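Local coordinates for PUM-HD domain-containing protein (PDB 7CGF) that binds RNA through its Pumilio repeats, here the PUM-HD portion of nematode PUF-8, and probably recognises the 3' untranslated regions of messenger RNAs, at residues A278-C290 with M316-L328. The protein carries 2 engineered substitutions. Sequence-based numbering, arbitrary orientation.
Sequences AVYHKSMIVGAAC and MFDQVTSEQRREL
Val286 of helix 279-290 fits as a knob into the hole formed by Met316, Gln324, Glu327 and Leu328, and its two methyls share the work. Val286 CG1, anti to the backbone N (chi1 171°), faces helix 322-328, reaching Leu328 CG at 4.1 Å and the carboxylate of Glu327, whose extended chain slides past it in the opposite direction. Val286 CG2 turns to Val320, just past helix 309-319, 3.7 Å from Val320 CG1, and also meets Met316 CE. The bend at chi3 of Met316 brings that methyl over the helix, where it touches Ala289 CB as well. One turn past Val286, Cys290 SG rests 3.6 Å from Leu328 CD2.

Toward the N-terminal end, Gln324 is the return knob, sitting among Val279, Lys282, Ser283 and Val286. Its amide is held from two directions: Gln324 OE1 accepts a nearly straight bond from Thr321 N (3.1 Å, 176°), while Gln324 NE2 gives a weak one to Val279 O at 3.4 Å. The first of these, with Gln324 N bonding back to Thr321 OG1, makes a capping box that starts helix 322-328; the OE1 and NE2 bonds together help set the amide's rotation. Lys282 stretches fully extended beyond CG to the C-terminal end of helix 309-319, where Lys282 NZ donates to Gln319 O at 2.8 Å, tilted from the carbonyl plane. An alanine at Lys282 would keep the CB contacts but would probably leave that carbonyl without this donor, weakening the tie to the turn.

Helices 279-290 and 322-328 run almost parallel, 10° apart, and probably link two successive Pumilio repeats near the C-terminal end of the solenoid. Behind helix 279-290, Ile285 packs on helices 257-261 and 266-276, Met316 reaches Leu274 of the latter, and Tyr280, His281 and Met284 touch helix 243-255.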
# COMPACT_ATOMS: atom_id res chain seq x y z
N ALA A 278 -20.19 9.71 -10.42
CA ALA A 278 -21.59 9.58 -10.77
C ALA A 278 -21.86 10.23 -12.12
O ALA A 278 -21.03 10.96 -12.67
CB ALA A 278 -22.48 10.20 -9.71
N VAL A 279 -23.06 9.98 -12.65
CA VAL A 279 -23.38 10.50 -13.98
C VAL A 279 -23.21 12.01 -14.03
O VAL A 279 -22.75 12.55 -15.04
CB VAL A 279 -24.81 10.07 -14.38
CG1 VAL A 279 -25.18 10.67 -15.74
CG2 VAL A 279 -24.91 8.55 -14.41
N TYR A 280 -23.55 12.73 -12.96
CA TYR A 280 -23.46 14.18 -13.06
C TYR A 280 -22.01 14.67 -13.10
O TYR A 280 -21.75 15.75 -13.65
CB TYR A 280 -24.25 14.87 -11.93
CG TYR A 280 -23.61 14.92 -10.55
CD1 TYR A 280 -23.16 13.77 -9.91
CD2 TYR A 280 -23.51 16.12 -9.87
CE1 TYR A 280 -22.59 13.83 -8.64
CE2 TYR A 280 -22.97 16.19 -8.61
CZ TYR A 280 -22.50 15.05 -8.00
OH TYR A 280 -21.94 15.12 -6.73
N HIS A 281 -21.07 13.86 -12.60
CA HIS A 281 -19.65 14.19 -12.73
C HIS A 281 -19.14 13.89 -14.13
O HIS A 281 -18.36 14.68 -14.70
CB HIS A 281 -18.84 13.39 -11.72
CG HIS A 281 -19.01 13.86 -10.32
ND1 HIS A 281 -18.89 13.01 -9.24
CD2 HIS A 281 -19.27 15.08 -9.81
CE1 HIS A 281 -19.08 13.69 -8.12
NE2 HIS A 281 -19.31 14.95 -8.44
N LYS A 282 -19.54 12.74 -14.67
CA LYS A 282 -19.22 12.42 -16.06
C LYS A 282 -19.75 13.49 -17.00
O LYS A 282 -19.08 13.87 -17.97
CB LYS A 282 -19.79 11.05 -16.42
CG LYS A 282 -19.15 9.88 -15.69
CD LYS A 282 -20.01 8.63 -15.84
CE LYS A 282 -19.40 7.46 -15.12
NZ LYS A 282 -20.17 6.20 -15.33
N SER A 283 -20.95 14.02 -16.71
CA SER A 283 -21.51 15.09 -17.53
C SER A 283 -20.62 16.33 -17.53
O SER A 283 -20.49 17.00 -18.56
CB SER A 283 -22.93 15.42 -17.01
OG SER A 283 -23.46 16.59 -17.59
N MET A 284 -20.02 16.67 -16.39
CA MET A 284 -19.14 17.83 -16.34
C MET A 284 -17.88 17.63 -17.18
O MET A 284 -17.44 18.55 -17.87
CB MET A 284 -18.76 18.13 -14.89
CG MET A 284 -19.95 18.54 -14.06
SD MET A 284 -19.52 18.64 -12.34
CE MET A 284 -18.21 19.85 -12.46
N ILE A 285 -17.29 16.43 -17.11
CA ILE A 285 -16.08 16.14 -17.88
C ILE A 285 -16.40 16.09 -19.37
O ILE A 285 -15.69 16.70 -20.19
CB ILE A 285 -15.43 14.83 -17.40
CG1 ILE A 285 -15.00 14.96 -15.94
CG2 ILE A 285 -14.24 14.45 -18.28
CD1 ILE A 285 -14.60 13.63 -15.29
N VAL A 286 -17.48 15.40 -19.74
CA VAL A 286 -17.90 15.36 -21.15
C VAL A 286 -18.19 16.76 -21.68
O VAL A 286 -17.78 17.11 -22.80
CB VAL A 286 -19.11 14.43 -21.32
CG1 VAL A 286 -19.68 14.54 -22.73
CG2 VAL A 286 -18.73 12.99 -21.03
N GLY A 287 -18.89 17.58 -20.90
CA GLY A 287 -19.19 18.93 -21.37
C GLY A 287 -17.95 19.77 -21.57
O GLY A 287 -17.87 20.55 -22.53
N ALA A 288 -16.97 19.63 -20.68
CA ALA A 288 -15.70 20.33 -20.86
C ALA A 288 -15.01 19.86 -22.12
O ALA A 288 -14.43 20.67 -22.86
CB ALA A 288 -14.80 20.09 -19.64
N ALA A 289 -15.06 18.56 -22.39
CA ALA A 289 -14.35 17.99 -23.54
C ALA A 289 -14.98 18.41 -24.86
O ALA A 289 -14.27 18.58 -25.85
CB ALA A 289 -14.32 16.47 -23.43
N CYS A 290 -16.29 18.60 -24.89
CA CYS A 290 -16.99 18.88 -26.14
C CYS A 290 -17.23 20.36 -26.38
O CYS A 290 -17.79 20.71 -27.42
CB CYS A 290 -18.33 18.14 -26.18
SG CYS A 290 -18.17 16.38 -26.19
N MET A 316 -13.38 7.84 -21.45
CA MET A 316 -14.66 8.54 -21.50
C MET A 316 -15.69 7.75 -22.29
O MET A 316 -16.79 7.46 -21.79
CB MET A 316 -14.49 9.92 -22.13
CG MET A 316 -13.57 10.84 -21.39
SD MET A 316 -13.47 12.41 -22.26
CE MET A 316 -15.11 12.89 -22.05
N PHE A 317 -15.36 7.37 -23.53
CA PHE A 317 -16.28 6.58 -24.34
C PHE A 317 -16.70 5.31 -23.62
O PHE A 317 -17.87 4.91 -23.67
CB PHE A 317 -15.65 6.23 -25.69
CG PHE A 317 -15.81 7.30 -26.74
CD1 PHE A 317 -14.93 8.37 -26.80
CD2 PHE A 317 -16.81 7.20 -27.70
CE1 PHE A 317 -15.07 9.36 -27.78
CE2 PHE A 317 -16.95 8.18 -28.68
CZ PHE A 317 -16.08 9.26 -28.73
N ASP A 318 -15.77 4.66 -22.92
CA ASP A 318 -16.09 3.40 -22.27
C ASP A 318 -16.97 3.56 -21.04
O ASP A 318 -17.67 2.61 -20.67
CB ASP A 318 -14.80 2.65 -21.91
CG ASP A 318 -13.96 2.31 -23.14
OD1 ASP A 318 -14.50 2.32 -24.27
OD2 ASP A 318 -12.75 2.01 -22.97
N GLN A 319 -16.99 4.74 -20.40
CA GLN A 319 -17.60 4.89 -19.08
C GLN A 319 -18.87 5.72 -19.03
O GLN A 319 -19.57 5.66 -18.02
CB GLN A 319 -16.59 5.51 -18.10
CG GLN A 319 -15.34 4.67 -17.87
CD GLN A 319 -15.59 3.47 -16.97
OE1 GLN A 319 -16.41 3.52 -16.04
NE2 GLN A 319 -14.87 2.38 -17.23
N VAL A 320 -19.19 6.50 -20.05
CA VAL A 320 -20.28 7.46 -19.94
C VAL A 320 -21.56 6.85 -20.49
O VAL A 320 -21.57 5.74 -21.02
CB VAL A 320 -19.94 8.81 -20.64
CG1 VAL A 320 -18.66 9.40 -20.03
CG2 VAL A 320 -19.82 8.63 -22.15
N THR A 321 -22.67 7.57 -20.33
CA THR A 321 -23.96 7.06 -20.76
C THR A 321 -24.06 7.10 -22.29
O THR A 321 -23.27 7.75 -22.97
CB THR A 321 -25.11 7.86 -20.15
OG1 THR A 321 -25.07 9.21 -20.62
CG2 THR A 321 -25.02 7.87 -18.63
N SER A 322 -25.05 6.39 -22.82
CA SER A 322 -25.26 6.43 -24.27
C SER A 322 -25.55 7.84 -24.73
O SER A 322 -25.05 8.29 -25.77
CB SER A 322 -26.41 5.49 -24.67
OG SER A 322 -27.64 6.03 -24.25
N GLU A 323 -26.36 8.57 -23.96
CA GLU A 323 -26.63 9.95 -24.30
C GLU A 323 -25.36 10.79 -24.24
O GLU A 323 -25.13 11.65 -25.10
CB GLU A 323 -27.73 10.48 -23.36
CG GLU A 323 -28.44 11.71 -23.84
CD GLU A 323 -29.38 11.49 -25.03
OE1 GLU A 323 -29.42 10.38 -25.62
OE2 GLU A 323 -30.08 12.45 -25.36
N GLN A 324 -24.47 10.50 -23.28
CA GLN A 324 -23.21 11.23 -23.23
C GLN A 324 -22.28 10.84 -24.37
O GLN A 324 -21.61 11.71 -24.95
CB GLN A 324 -22.54 11.02 -21.87
CG GLN A 324 -23.19 11.89 -20.80
CD GLN A 324 -22.86 11.46 -19.38
OE1 GLN A 324 -22.38 10.36 -19.13
NE2 GLN A 324 -23.16 12.35 -18.44
N ARG A 325 -22.22 9.55 -24.72
CA ARG A 325 -21.43 9.15 -25.88
C ARG A 325 -21.94 9.82 -27.14
O ARG A 325 -21.15 10.18 -28.03
CB ARG A 325 -21.46 7.63 -26.06
CG ARG A 325 -20.64 6.83 -25.07
CD ARG A 325 -20.50 5.37 -25.51
NE ARG A 325 -21.77 4.85 -26.00
CZ ARG A 325 -22.65 4.17 -25.27
NH1 ARG A 325 -23.79 3.75 -25.82
NH2 ARG A 325 -22.39 3.90 -23.99
N ARG A 326 -23.25 10.03 -27.23
CA ARG A 326 -23.82 10.66 -28.42
C ARG A 326 -23.24 12.06 -28.63
O ARG A 326 -22.90 12.42 -29.76
CB ARG A 326 -25.35 10.69 -28.28
CG ARG A 326 -26.08 11.41 -29.36
CD ARG A 326 -27.57 11.14 -29.22
NE ARG A 326 -28.33 11.95 -30.15
CZ ARG A 326 -28.70 13.19 -29.89
NH1 ARG A 326 -29.39 13.89 -30.78
NH2 ARG A 326 -28.38 13.73 -28.72
N GLU A 327 -23.07 12.84 -27.56
CA GLU A 327 -22.47 14.16 -27.72
C GLU A 327 -21.01 14.06 -28.14
O GLU A 327 -20.53 14.86 -28.95
CB GLU A 327 -22.60 14.96 -26.42
CG GLU A 327 -22.01 16.37 -26.53
CD GLU A 327 -22.09 17.17 -25.23
OE1 GLU A 327 -21.80 18.39 -25.26
OE2 GLU A 327 -22.45 16.58 -24.18
N LEU A 328 -20.27 13.09 -27.58
CA LEU A 328 -18.88 12.91 -27.97
C LEU A 328 -18.76 12.53 -29.44
O LEU A 328 -17.87 13.03 -30.15
CB LEU A 328 -18.22 11.84 -27.11
CG LEU A 328 -17.94 12.22 -25.65
CD1 LEU A 328 -17.69 10.96 -24.87
CD2 LEU A 328 -16.74 13.14 -25.59